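PDB 3BPK: nitrilotriacetate monooxygenase component B from Bacillus cereus ATCC 14579, which probably serves as an FMN-binding flavin reductase-like partner in a monooxygenase system, drawing electrons from NADH or NADPH. Local coordinates for residues I26-A31 / P46-N51; S63-A68 / S152-L157; N77-G82 / C138-A143; K115-E120 / V129-I134. All blocks are in the same frame, centred on the assembly; numbering follows the deposited sequence.

Interaction 1 (I26-A31 / P46-N51); sequences IPRPVA and PYSYFN
The hydrogen bonds of this contact fall into two groups. Between the backbones, Ala31 and Tyr47 form a hydrogen-bonded antiparallel pair: Ala31 N donates to Tyr47 O at 2.8 Å, and Tyr47 N returns a bond to Ala31 O, also 2.8 Å long and lying in the plane of the acceptor carbonyl. Further along, side chains take over. Arg28 reaches Ser48 through a chain bent at its third torsion (chi3 -58°), so that NE meets Ser48 OG, which lies close to the guanidinium plane, at 3.0 Å with an almost straight N-H (166°). A CA-H...O contact of 3.4 Å from Ser48 CA to Pro29 O supplements these bonds.

The apolar contacts centre on Phe50. The methyl of Ala31 sits over the middle of one ring face, a CH-pi contact with CB 3.5 Å from the ring centroid, while Pro29 CB crosses obliquely to Phe50 CD2 at 3.9 Å. Val30 CG1 lies alongside Pro46 CB at 3.8 Å.

The remaining guanidinium nitrogens of Arg28 bind carbonyl oxygens: NH1 those of Thr22 and Ile25, NH2 that of Leu188. Phe50 O accepts from Asn51 ND2 of the second subunit. The chemistry thus implies that a buried cation, satisfied by neutral oxygens, helps tie the irregular end of the hairpin of strands 28-36 and 42-54 together close to the dimer interface.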
loop_
_atom_site.group_PDB
_atom_site.type_symbol
_atom_site.label_atom_id
_atom_site.label_comp_id
_atom_site.label_asym_id
_atom_site.label_seq_id
_atom_site.Cartn_x
_atom_site.Cartn_y
_atom_site.Cartn_z
ATOM N N ILE B 26 -4.020 5.959 5.923
ATOM C CA ILE B 26 -4.899 4.968 6.546
ATOM C C ILE B 26 -6.181 4.868 5.730
ATOM O O ILE B 26 -6.519 5.800 4.989
ATOM C CB ILE B 26 -5.256 5.373 7.994
ATOM C CG1 ILE B 26 -5.867 6.793 8.027
ATOM C CG2 ILE B 26 -4.033 5.291 8.923
ATOM C CD1 ILE B 26 -6.684 7.073 9.330
ATOM N N PRO B 27 -6.885 3.724 5.820
ATOM C CA PRO B 27 -6.484 2.486 6.514
ATOM C C PRO B 27 -5.501 1.737 5.625
ATOM O O PRO B 27 -5.486 1.949 4.398
ATOM C CB PRO B 27 -7.810 1.704 6.600
ATOM C CG PRO B 27 -8.513 2.107 5.340
ATOM C CD PRO B 27 -8.185 3.572 5.130
ATOM N N ARG B 28 -4.655 0.897 6.219
ATOM C CA ARG B 28 -3.690 0.120 5.406
ATOM C C ARG B 28 -4.021 -1.388 5.454
ATOM O O ARG B 28 -4.243 -1.933 6.529
ATOM C CB ARG B 28 -2.251 0.291 5.920
ATOM C CG ARG B 28 -1.800 1.754 5.786
ATOM C CD ARG B 28 -0.348 1.939 6.230
ATOM N NE ARG B 28 -0.049 1.532 7.600
ATOM C CZ ARG B 28 -0.409 2.243 8.689
ATOM N NH1 ARG B 28 -1.071 3.392 8.565
ATOM N NH2 ARG B 28 -0.083 1.824 9.912
ATOM N N PRO B 29 -4.020 -2.050 4.305
ATOM C CA PRO B 29 -4.271 -3.495 4.322
ATOM C C PRO B 29 -3.062 -4.194 4.932
ATOM O O PRO B 29 -1.932 -3.700 4.801
ATOM C CB PRO B 29 -4.431 -3.851 2.842
ATOM C CG PRO B 29 -3.640 -2.809 2.113
ATOM C CD PRO B 29 -3.779 -1.526 2.942
ATOM N N VAL B 30 -3.280 -5.366 5.524
ATOM C CA VAL B 30 -2.198 -6.024 6.274
ATOM C C VAL B 30 -1.848 -7.363 5.631
ATOM O O VAL B 30 -2.712 -8.273 5.561
ATOM C CB VAL B 30 -2.621 -6.243 7.786
ATOM C CG1 VAL B 30 -1.533 -6.931 8.607
ATOM C CG2 VAL B 30 -2.952 -4.882 8.452
ATOM N N ALA B 31 -0.611 -7.462 5.146
ATOM C CA ALA B 31 -0.118 -8.722 4.571
ATOM C C ALA B 31 0.394 -9.605 5.701
ATOM O O ALA B 31 1.275 -9.187 6.467
ATOM C CB ALA B 31 1.013 -8.462 3.567
ATOM N N PRO B 46 3.099 -9.940 10.279
ATOM C CA PRO B 46 2.236 -9.020 9.578
ATOM C C PRO B 46 2.985 -7.754 9.157
ATOM O O PRO B 46 3.833 -7.243 9.915
ATOM C CB PRO B 46 1.181 -8.653 10.649
ATOM C CG PRO B 46 1.944 -8.760 11.939
ATOM C CD PRO B 46 2.998 -9.797 11.750
ATOM N N TYR B 47 2.602 -7.233 7.987
ATOM C CA TYR B 47 3.187 -6.010 7.410
ATOM C C TYR B 47 2.078 -5.160 6.816
ATOM O O TYR B 47 1.410 -5.620 5.876
ATOM C CB TYR B 47 4.186 -6.367 6.283
ATOM C CG TYR B 47 5.339 -7.171 6.828
ATOM C CD1 TYR B 47 6.400 -6.530 7.489
ATOM C CD2 TYR B 47 5.336 -8.577 6.802
ATOM C CE1 TYR B 47 7.455 -7.247 8.045
ATOM C CE2 TYR B 47 6.392 -9.305 7.369
ATOM C CZ TYR B 47 7.442 -8.645 7.984
ATOM O OH TYR B 47 8.460 -9.370 8.576
ATOM N N SER B 48 1.874 -3.932 7.328
ATOM C CA SER B 48 0.833 -3.094 6.770
ATOM C C SER B 48 1.304 -2.201 5.615
ATOM O O SER B 48 0.479 -1.492 5.017
ATOM C CB SER B 48 0.166 -2.245 7.858
ATOM O OG SER B 48 1.021 -1.149 8.224
ATOM N N TYR B 49 2.616 -2.233 5.302
ATOM C CA TYR B 49 3.108 -1.426 4.167
ATOM C C TYR B 49 3.014 -2.311 2.930
ATOM O O TYR B 49 4.008 -2.773 2.372
ATOM C CB TYR B 49 4.530 -0.890 4.363
ATOM C CG TYR B 49 4.751 0.019 5.538
ATOM C CD1 TYR B 49 3.731 0.374 6.441
ATOM C CD2 TYR B 49 6.037 0.486 5.785
ATOM C CE1 TYR B 49 4.012 1.174 7.551
ATOM C CE2 TYR B 49 6.310 1.304 6.870
ATOM C CZ TYR B 49 5.307 1.649 7.729
ATOM O OH TYR B 49 5.564 2.473 8.827
ATOM N N PHE B 50 1.766 -2.540 2.520
ATOM C CA PHE B 50 1.393 -3.599 1.573
ATOM C C PHE B 50 0.434 -3.015 0.523
ATOM O O PHE B 50 -0.526 -2.301 0.849
ATOM C CB PHE B 50 0.600 -4.626 2.397
ATOM C CG PHE B 50 -0.087 -5.729 1.614
ATOM C CD1 PHE B 50 0.542 -6.395 0.553
ATOM C CD2 PHE B 50 -1.342 -6.162 2.048
ATOM C CE1 PHE B 50 -0.114 -7.476 -0.085
ATOM C CE2 PHE B 50 -1.981 -7.231 1.432
ATOM C CZ PHE B 50 -1.369 -7.886 0.384
ATOM N N ASN B 51 0.674 -3.341 -0.745
ATOM C CA ASN B 51 -0.347 -2.993 -1.740
ATOM C C ASN B 51 -0.126 -3.752 -3.033
ATOM O O ASN B 51 0.827 -4.548 -3.173
ATOM C CB ASN B 51 -0.421 -1.468 -1.997
ATOM C CG ASN B 51 -1.852 -0.973 -2.205
ATOM O OD1 ASN B 51 -2.603 -1.562 -2.970
ATOM N ND2 ASN B 51 -2.253 0.097 -1.496
#

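Interaction 2 (S63-A68 / S152-L157); sequences SVQRKA and SPACDL
Arg66 and Asp156 have matching first torsions: in each, CG stands anti to the carbonyl carbon, beside the backbone N (chi1 -68° and -65°). From there the arginine runs extended from CG to NE and lies side-on to the carboxylate, the two flat groups only 22° from coplanar. Two nitrogens grip two oxygens: Arg66 NE meets Asp156 OD2 at 2.8 Å and Arg66 NH2 meets Asp156 OD1 at 2.9 Å, both on syn lone pairs, in a bidentate salt bridge. Pro153 packs over one guanidinium face, its CG offset toward the rim, and Arg66 NH1 is bound by Gly69 O. A water links the pair to the sheet, donating to Asp156 OD2 at 2.7 Å and to Val64 O.

The backbones form an antiparallel ladder. Val64 N donates to Asp156 O at 2.9 Å, Asp156 N answers to Val64 O at the same 2.9 Å, and Arg66 N extends the series to Ala154 O at 2.8 Å, where a second water also donates. On the face bearing Ser63, Gln65, Cys155 and Leu157, Leu157 CD1 touches Ser63 CB at 3.6 Å. Ser63 OG and Gln65 NE2 both donate to Val53 O of the second subunit, so this face is turned to the dimer partner.

The contact joins strands 59-65 and 155-168, flanked by strands 42-54 and 134-146. Opposite Leu146, Ala154 and Cys155 make a classic beta bulge, and Ser75 of helix 73-81 rests on Val64 and Asp156.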
loop_
_atom_site.group_PDB
_atom_site.type_symbol
_atom_site.label_atom_id
_atom_site.label_comp_id
_atom_site.label_asym_id
_atom_site.label_seq_id
_atom_site.Cartn_x
_atom_site.Cartn_y
_atom_site.Cartn_z
ATOM N N SER B 63 6.746 -3.614 2.099
ATOM C CA SER B 63 7.975 -2.967 2.571
ATOM C C SER B 63 8.322 -3.479 3.962
ATOM O O SER B 63 7.522 -3.324 4.900
ATOM C CB SER B 63 7.832 -1.447 2.539
ATOM O OG SER B 63 9.064 -0.856 2.882
ATOM N N VAL B 64 9.475 -4.133 4.076
ATOM C CA VAL B 64 9.889 -4.774 5.336
ATOM C C VAL B 64 11.047 -3.947 5.927
ATOM O O VAL B 64 12.077 -3.756 5.273
ATOM C CB VAL B 64 10.359 -6.230 5.085
ATOM C CG1 VAL B 64 10.815 -6.900 6.413
ATOM C CG2 VAL B 64 9.205 -7.032 4.466
ATOM N N GLN B 65 10.860 -3.439 7.136
ATOM C CA GLN B 65 11.888 -2.537 7.709
ATOM C C GLN B 65 13.120 -3.337 8.098
ATOM O O GLN B 65 13.009 -4.514 8.477
ATOM C CB GLN B 65 11.331 -1.785 8.928
ATOM C CG GLN B 65 10.078 -0.939 8.597
ATOM C CD GLN B 65 10.276 -0.021 7.359
ATOM O OE1 GLN B 65 11.186 0.848 7.330
ATOM N NE2 GLN B 65 9.424 -0.200 6.342
ATOM N N ARG B 66 14.287 -2.687 8.056
ATOM C CA ARG B 66 15.537 -3.291 8.537
ATOM C C ARG B 66 15.699 -2.946 10.010
ATOM O O ARG B 66 14.960 -2.107 10.540
ATOM C CB ARG B 66 16.724 -2.789 7.725
ATOM C CG ARG B 66 16.725 -3.273 6.283
ATOM C CD ARG B 66 18.117 -3.328 5.771
ATOM N NE ARG B 66 18.172 -3.712 4.381
ATOM C CZ ARG B 66 19.290 -3.857 3.667
ATOM N NH1 ARG B 66 20.495 -3.660 4.228
ATOM N NH2 ARG B 66 19.208 -4.193 2.391
ATOM N N LYS B 67 16.620 -3.647 10.670
ATOM C CA LYS B 67 16.996 -3.294 12.039
ATOM C C LYS B 67 18.451 -2.861 12.011
ATOM O O LYS B 67 19.353 -3.638 11.702
ATOM C CB LYS B 67 16.745 -4.435 13.025
ATOM C CG LYS B 67 15.262 -4.664 13.335
ATOM C CD LYS B 67 15.051 -5.185 14.754
ATOM C CE LYS B 67 13.614 -5.639 14.997
ATOM N NZ LYS B 67 12.641 -4.520 15.232
ATOM N N ALA B 68 18.657 -1.574 12.294
ATOM C CA ALA B 68 19.989 -0.975 12.230
ATOM C C ALA B 68 20.746 -1.404 10.954
ATOM O O ALA B 68 21.907 -1.837 10.994
ATOM C CB ALA B 68 20.790 -1.307 13.516
ATOM N N SER B 152 23.397 2.065 5.269
ATOM C CA SER B 152 22.439 1.374 6.132
ATOM C C SER B 152 20.986 1.682 5.716
ATOM O O SER B 152 20.326 2.549 6.302
ATOM C CB SER B 152 22.662 1.716 7.611
ATOM O OG SER B 152 23.897 1.210 8.110
ATOM N N PRO B 153 20.463 0.924 4.713
ATOM C CA PRO B 153 19.055 1.145 4.263
ATOM C C PRO B 153 18.052 1.012 5.406
ATOM O O PRO B 153 18.296 0.261 6.358
ATOM C CB PRO B 153 18.842 0.031 3.225
ATOM C CG PRO B 153 20.286 -0.301 2.722
ATOM C CD PRO B 153 21.101 -0.196 3.979
ATOM N N ALA B 154 16.908 1.694 5.296
ATOM C CA ALA B 154 15.882 1.638 6.326
ATOM C C ALA B 154 14.980 0.423 6.104
ATOM O O ALA B 154 14.303 -0.029 7.033
ATOM C CB ALA B 154 15.016 2.882 6.278
ATOM N N CYS B 155 14.881 -0.027 4.849
ATOM C CA CYS B 155 13.900 -1.090 4.536
ATOM C C CYS B 155 14.245 -1.785 3.246
ATOM O O CYS B 155 15.142 -1.359 2.528
ATOM C CB CYS B 155 12.490 -0.486 4.407
ATOM S SG CYS B 155 12.278 0.520 2.910
ATOM N N ASP B 156 13.535 -2.881 2.947
ATOM C CA ASP B 156 13.606 -3.526 1.645
ATOM C C ASP B 156 12.190 -3.629 1.163
ATOM O O ASP B 156 11.328 -4.204 1.855
ATOM C CB ASP B 156 14.215 -4.926 1.755
ATOM C CG ASP B 156 15.662 -4.855 2.215
ATOM O OD1 ASP B 156 16.512 -4.608 1.336
ATOM O OD2 ASP B 156 15.878 -4.926 3.451
ATOM N N LEU B 157 11.969 -3.067 -0.019
ATOM C CA LEU B 157 10.645 -3.154 -0.635
ATOM C C LEU B 157 10.642 -4.420 -1.481
ATOM O O LEU B 157 11.383 -4.510 -2.475
ATOM C CB LEU B 157 10.395 -1.909 -1.480
ATOM C CG LEU B 157 9.012 -1.791 -2.098
ATOM C CD1 LEU B 157 7.922 -1.785 -1.078
ATOM C CD2 LEU B 157 8.947 -0.493 -2.930
HETATM O O HOH W 1 14.195 -5.811 5.343
HETATM O O HOH W 2 15.046 0.917 9.736
#

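Interaction 3 (N77-G82 / C138-A143); sequences NAIEKG and CVLERA
The carbonyl group of Gly82 is the flat group that meets the strand, and it is approached from above its plane rather than within it. Leu140 N donates to Gly82 O at 2.9 Å, standing 59° out of the carbonyl plane, well off either lone pair. Val139 CA adds a CA-H...O contact to Gly82 O at 3.3 Å. A ring also borders the contact: Phe84, on the following strand 83-88, touches Ala78, Cys138 and Leu140.

Gly82 is where the chain leaves the helix, with a positive phi (68°), a conformation glycine adopts most readily. Its own N still bonds weakly back to Ala78 O, so the turn out of the helix and the first link to the strand share one residue.

Aliphatic packing completes the contact. Leu140, with CG anti to the backbone N (chi1 -179°), sends CD2 up to the last helical turn, where it lies 3.8 Å from Ile79 CA and 3.8 Å from Ile79 CG1, the two side chains crossing obliquely. Ile79 then extends CD1 to Ala143 CB at 4.0 Å. Between the two strand residues that face the helix, Glu141 and Arg142 both stand opposite Ile159 in a classic beta bulge.

A helix lying almost perpendicular across a strand of a curled antiparallel sheet, and turning at its end into a neighbouring strand, fits the split-barrel architecture of flavin reductase-like, FMN-binding proteins.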
loop_
_atom_site.group_PDB
_atom_site.type_symbol
_atom_site.label_atom_id
_atom_site.label_comp_id
_atom_site.label_asym_id
_atom_site.label_seq_id
_atom_site.Cartn_x
_atom_site.Cartn_y
_atom_site.Cartn_z
ATOM N N ASN B 77 14.768 -14.345 4.275
ATOM C CA ASN B 77 14.197 -15.628 3.840
ATOM C C ASN B 77 13.621 -15.510 2.421
ATOM O O ASN B 77 13.743 -16.435 1.629
ATOM C CB ASN B 77 13.045 -16.018 4.758
ATOM C CG ASN B 77 13.482 -16.337 6.182
ATOM O OD1 ASN B 77 14.677 -16.507 6.487
ATOM N ND2 ASN B 77 12.505 -16.463 7.056
ATOM N N ALA B 78 12.980 -14.371 2.117
ATOM C CA ALA B 78 12.404 -14.186 0.785
ATOM C C ALA B 78 13.501 -14.133 -0.272
ATOM O O ALA B 78 13.345 -14.676 -1.358
ATOM C CB ALA B 78 11.553 -12.924 0.730
ATOM N N ILE B 79 14.615 -13.471 0.049
ATOM C CA ILE B 79 15.690 -13.370 -0.922
ATOM C C ILE B 79 16.396 -14.721 -1.102
ATOM O O ILE B 79 16.706 -15.136 -2.248
ATOM C CB ILE B 79 16.694 -12.281 -0.474
ATOM C CG1 ILE B 79 16.028 -10.907 -0.586
ATOM C CG2 ILE B 79 17.993 -12.386 -1.310
ATOM C CD1 ILE B 79 16.811 -9.787 0.120
ATOM N N GLU B 80 16.648 -15.405 0.024
ATOM C CA GLU B 80 17.347 -16.687 -0.010
ATOM C C GLU B 80 16.582 -17.740 -0.800
ATOM O O GLU B 80 17.162 -18.397 -1.684
ATOM C CB GLU B 80 17.626 -17.160 1.419
ATOM C CG GLU B 80 18.380 -18.510 1.545
ATOM C CD GLU B 80 19.650 -18.632 0.692
ATOM O OE1 GLU B 80 20.374 -17.617 0.480
ATOM O OE2 GLU B 80 19.929 -19.771 0.241
ATOM N N LYS B 81 15.283 -17.903 -0.498
ATOM C CA LYS B 81 14.418 -18.880 -1.216
ATOM C C LYS B 81 13.868 -18.367 -2.549
ATOM O O LYS B 81 13.482 -19.173 -3.409
ATOM C CB LYS B 81 13.214 -19.331 -0.391
ATOM C CG LYS B 81 13.488 -20.037 0.939
ATOM C CD LYS B 81 14.085 -21.377 0.765
ATOM C CE LYS B 81 13.870 -22.225 2.007
ATOM N NZ LYS B 81 14.694 -23.479 1.839
ATOM N N GLY B 82 13.795 -17.045 -2.705
ATOM C CA GLY B 82 13.116 -16.431 -3.845
ATOM C C GLY B 82 11.601 -16.633 -3.832
ATOM O O GLY B 82 10.935 -16.511 -4.875
ATOM N N CYS B 138 3.924 -16.450 -3.777
ATOM C CA CYS B 138 4.725 -15.473 -4.531
ATOM C C CYS B 138 6.153 -15.916 -4.802
ATOM O O CYS B 138 6.787 -16.597 -3.962
ATOM C CB CYS B 138 4.800 -14.162 -3.774
ATOM S SG CYS B 138 3.183 -13.344 -3.616
ATOM N N VAL B 139 6.655 -15.491 -5.963
ATOM C CA VAL B 139 8.105 -15.522 -6.180
ATOM C C VAL B 139 8.624 -14.079 -6.080
ATOM O O VAL B 139 7.907 -13.093 -6.366
ATOM C CB VAL B 139 8.519 -16.170 -7.529
ATOM C CG1 VAL B 139 8.064 -17.637 -7.586
ATOM C CG2 VAL B 139 7.937 -15.370 -8.706
ATOM N N LEU B 140 9.872 -13.955 -5.661
ATOM C CA LEU B 140 10.426 -12.633 -5.461
ATOM C C LEU B 140 10.906 -12.098 -6.805
ATOM O O LEU B 140 11.840 -12.678 -7.422
ATOM C CB LEU B 140 11.594 -12.720 -4.483
ATOM C CG LEU B 140 12.226 -11.352 -4.179
ATOM C CD1 LEU B 140 11.250 -10.461 -3.413
ATOM C CD2 LEU B 140 13.571 -11.491 -3.429
ATOM N N GLU B 141 10.274 -11.024 -7.267
ATOM C CA GLU B 141 10.689 -10.390 -8.515
ATOM C C GLU B 141 11.899 -9.515 -8.289
ATOM O O GLU B 141 12.861 -9.549 -9.058
ATOM C CB GLU B 141 9.545 -9.581 -9.093
ATOM C CG GLU B 141 8.542 -10.441 -9.772
ATOM C CD GLU B 141 9.118 -11.131 -11.006
ATOM O OE1 GLU B 141 10.002 -10.541 -11.681
ATOM O OE2 GLU B 141 8.714 -12.280 -11.287
ATOM N N ARG B 142 11.851 -8.725 -7.224
ATOM C CA ARG B 142 13.028 -7.940 -6.807
ATOM C C ARG B 142 12.864 -7.492 -5.366
ATOM O O ARG B 142 11.750 -7.405 -4.860
ATOM C CB ARG B 142 13.335 -6.771 -7.767
ATOM C CG ARG B 142 12.335 -5.665 -7.722
ATOM C CD ARG B 142 12.795 -4.493 -8.621
ATOM N NE ARG B 142 12.712 -4.768 -10.068
ATOM C CZ ARG B 142 13.302 -4.001 -10.987
ATOM N NH1 ARG B 142 14.068 -2.981 -10.595
ATOM N NH2 ARG B 142 13.179 -4.285 -12.287
ATOM N N ALA B 143 13.994 -7.258 -4.699
ATOM C CA ALA B 143 13.991 -6.656 -3.373
ATOM C C ALA B 143 14.744 -5.338 -3.561
ATOM O O ALA B 143 15.835 -5.332 -4.120
ATOM C CB ALA B 143 14.677 -7.561 -2.349
#

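Interaction 4 (K115-E120 / V129-I134); sequences KLTPIE and VKEANI
Glu131 OE2 is the best-held polar atom: one firm hydrogen bond grips it, and a water adds a second possible hold. The firm bond comes from Thr117 OG1, which donates at 2.7 Å to the syn lone pair. The water lies 3.2 Å from Glu131 OE2 and 3.0 Å from Lys115 O, placed to bridge them. The other carboxylate oxygen, Glu131 OE1, takes the backbone Thr117 N at 2.9 Å, again on its syn lone pair. One threonine thus engages both oxygens, which should fix the rotation of the carboxylate and favour its charged form.

Torsions on both sides permit this. Glu131 bends at chi2 (76°), which brings its carboxylate to the N and OG1 of Thr117; the two side chains cross at about a right angle. Thr117 OG1 is anti to the carbonyl carbon (chi1 -51°) and so lies beside its own N. Leu116 CD2 packs against the carboxylate carbon Glu131 CD at 3.6 Å, and its CB meets Val129 CG1 at 4.1 Å. Between the backbones, Lys130 N donates to Thr117 O at 2.8 Å, nearly along the C=O axis, while Ile119 CG2 lies against the peptide joining Val129 and Lys130.

Glu131 belongs to a type I turn from Val129 to Ala132, which begins at the last residue of strand 128-129, paired antiparallel with strand 118-119. Lys115 ends helix 110-113 in a Schellman motif. Leu116 and Val129 both pack on Ile111 of that helix and on Phe32 of strand 28-36.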
loop_
_atom_site.group_PDB
_atom_site.type_symbol
_atom_site.label_atom_id
_atom_site.label_comp_id
_atom_site.label_asym_id
_atom_site.label_seq_id
_atom_site.Cartn_x
_atom_site.Cartn_y
_atom_site.Cartn_z
ATOM N N LYS B 115 -0.352 -21.027 17.073
ATOM C CA LYS B 115 -1.310 -22.144 16.928
ATOM C C LYS B 115 -1.939 -22.117 15.528
ATOM O O LYS B 115 -3.078 -22.580 15.333
ATOM C CB LYS B 115 -2.376 -22.142 18.054
ATOM C CG LYS B 115 -1.733 -22.216 19.439
ATOM C CD LYS B 115 -2.758 -22.461 20.515
ATOM C CE LYS B 115 -2.109 -22.446 21.880
ATOM N NZ LYS B 115 -2.403 -21.146 22.480
ATOM N N LEU B 116 -1.179 -21.609 14.552
ATOM C CA LEU B 116 -1.634 -21.607 13.158
ATOM C C LEU B 116 -1.142 -22.877 12.478
ATOM O O LEU B 116 -0.286 -23.598 13.026
ATOM C CB LEU B 116 -1.095 -20.354 12.454
ATOM C CG LEU B 116 -1.751 -19.038 12.896
ATOM C CD1 LEU B 116 -0.941 -17.866 12.325
ATOM C CD2 LEU B 116 -3.242 -18.896 12.488
ATOM N N THR B 117 -1.685 -23.169 11.302
ATOM C CA THR B 117 -1.511 -24.500 10.697
ATOM C C THR B 117 -0.865 -24.421 9.325
ATOM O O THR B 117 -1.485 -23.895 8.382
ATOM C CB THR B 117 -2.914 -25.127 10.514
ATOM O OG1 THR B 117 -3.635 -25.059 11.746
ATOM C CG2 THR B 117 -2.845 -26.568 10.019
ATOM N N PRO B 118 0.367 -24.939 9.197
ATOM C CA PRO B 118 1.023 -24.889 7.876
ATOM C C PRO B 118 0.220 -25.648 6.817
ATOM O O PRO B 118 -0.381 -26.687 7.091
ATOM C CB PRO B 118 2.379 -25.584 8.108
ATOM C CG PRO B 118 2.593 -25.494 9.568
ATOM C CD PRO B 118 1.238 -25.558 10.217
ATOM N N ILE B 119 0.230 -25.125 5.600
ATOM C CA ILE B 119 -0.348 -25.814 4.455
ATOM C C ILE B 119 0.620 -25.673 3.281
ATOM O O ILE B 119 1.049 -24.571 2.925
ATOM C CB ILE B 119 -1.770 -25.270 4.140
ATOM C CG1 ILE B 119 -2.448 -26.060 3.031
ATOM C CG2 ILE B 119 -1.759 -23.760 3.782
ATOM C CD1 ILE B 119 -3.971 -25.920 3.038
ATOM N N GLU B 120 0.998 -26.801 2.704
ATOM C CA GLU B 120 2.009 -26.792 1.655
ATOM C C GLU B 120 1.511 -26.056 0.411
ATOM O O GLU B 120 0.317 -26.096 0.073
ATOM C CB GLU B 120 2.482 -28.218 1.319
ATOM C CG GLU B 120 3.745 -28.625 2.078
ATOM C CD GLU B 120 4.085 -30.111 1.934
ATOM O OE1 GLU B 120 3.488 -30.778 1.054
ATOM O OE2 GLU B 120 4.943 -30.606 2.708
ATOM N N VAL B 129 -0.449 -20.676 5.673
ATOM C CA VAL B 129 -1.285 -21.132 6.777
ATOM C C VAL B 129 -2.713 -21.410 6.307
ATOM O O VAL B 129 -3.278 -20.660 5.509
ATOM C CB VAL B 129 -1.265 -20.166 7.985
ATOM C CG1 VAL B 129 0.168 -20.028 8.535
ATOM C CG2 VAL B 129 -1.871 -18.778 7.663
ATOM N N LYS B 130 -3.300 -22.481 6.848
ATOM C CA LYS B 130 -4.634 -22.897 6.481
ATOM C C LYS B 130 -5.726 -21.911 6.909
ATOM O O LYS B 130 -6.757 -21.810 6.242
ATOM C CB LYS B 130 -4.893 -24.286 7.121
ATOM C CG LYS B 130 -6.198 -24.902 6.735
ATOM C CD LYS B 130 -6.318 -26.269 7.447
ATOM C CE LYS B 130 -7.738 -26.826 7.375
ATOM N NZ LYS B 130 -7.915 -27.274 5.983
ATOM N N GLU B 131 -5.483 -21.175 8.011
ATOM C CA GLU B 131 -6.471 -20.270 8.568
ATOM C C GLU B 131 -6.863 -19.107 7.632
ATOM O O GLU B 131 -7.982 -18.570 7.755
ATOM C CB GLU B 131 -6.005 -19.710 9.911
ATOM C CG GLU B 131 -6.000 -20.743 11.078
ATOM C CD GLU B 131 -4.851 -21.747 11.074
ATOM O OE1 GLU B 131 -3.909 -21.623 10.271
ATOM O OE2 GLU B 131 -4.913 -22.687 11.920
ATOM N N ALA B 132 -5.977 -18.714 6.700
ATOM C CA ALA B 132 -6.339 -17.644 5.760
ATOM C C ALA B 132 -7.429 -18.069 4.787
ATOM O O ALA B 132 -7.448 -19.234 4.339
ATOM C CB ALA B 132 -5.106 -17.211 4.967
ATOM N N ASN B 133 -8.314 -17.124 4.441
ATOM C CA ASN B 133 -9.337 -17.343 3.432
ATOM C C ASN B 133 -8.834 -16.992 2.011
ATOM O O ASN B 133 -9.392 -17.433 1.014
ATOM C CB ASN B 133 -10.604 -16.561 3.815
ATOM C CG ASN B 133 -11.271 -17.128 5.078
ATOM O OD1 ASN B 133 -12.026 -18.096 4.986
ATOM N ND2 ASN B 133 -10.989 -16.539 6.252
ATOM N N ILE B 134 -7.795 -16.150 1.926
ATOM C CA ILE B 134 -7.180 -15.864 0.633
ATOM C C ILE B 134 -5.688 -15.830 0.879
ATOM O O ILE B 134 -5.200 -15.173 1.826
ATOM C CB ILE B 134 -7.618 -14.489 0.031
ATOM C CG1 ILE B 134 -9.145 -14.414 -0.172
ATOM C CG2 ILE B 134 -6.842 -14.213 -1.328
ATOM C CD1 ILE B 134 -9.645 -13.030 -0.622
HETATM O O HOH W 3 -5.773 -21.302 14.727
#

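Interactions 1, 2 and 3 all reach one curled antiparallel sheet, while interaction 4 joins a small two-strand pair packed beside it. Interactions 1 and 2 touch directly: Tyr49 O and Ser63 N, 2.9 Å apart, probably hydrogen bond, and Tyr47 CE1 packs on Val64 CG1 at 3.8 Å. Their centres are about 16 Å apart, and both meet the second subunit. Interaction 3 sits about 15 Å from interaction 2, centre to centre, on neighbouring strands 134-146 and 155-168. Interactions 2 and 4, with centres about 27 Å apart, lie on opposite sides of the chain's centre. The protein probably binds FMN, but none of these contacts can be assigned to that site.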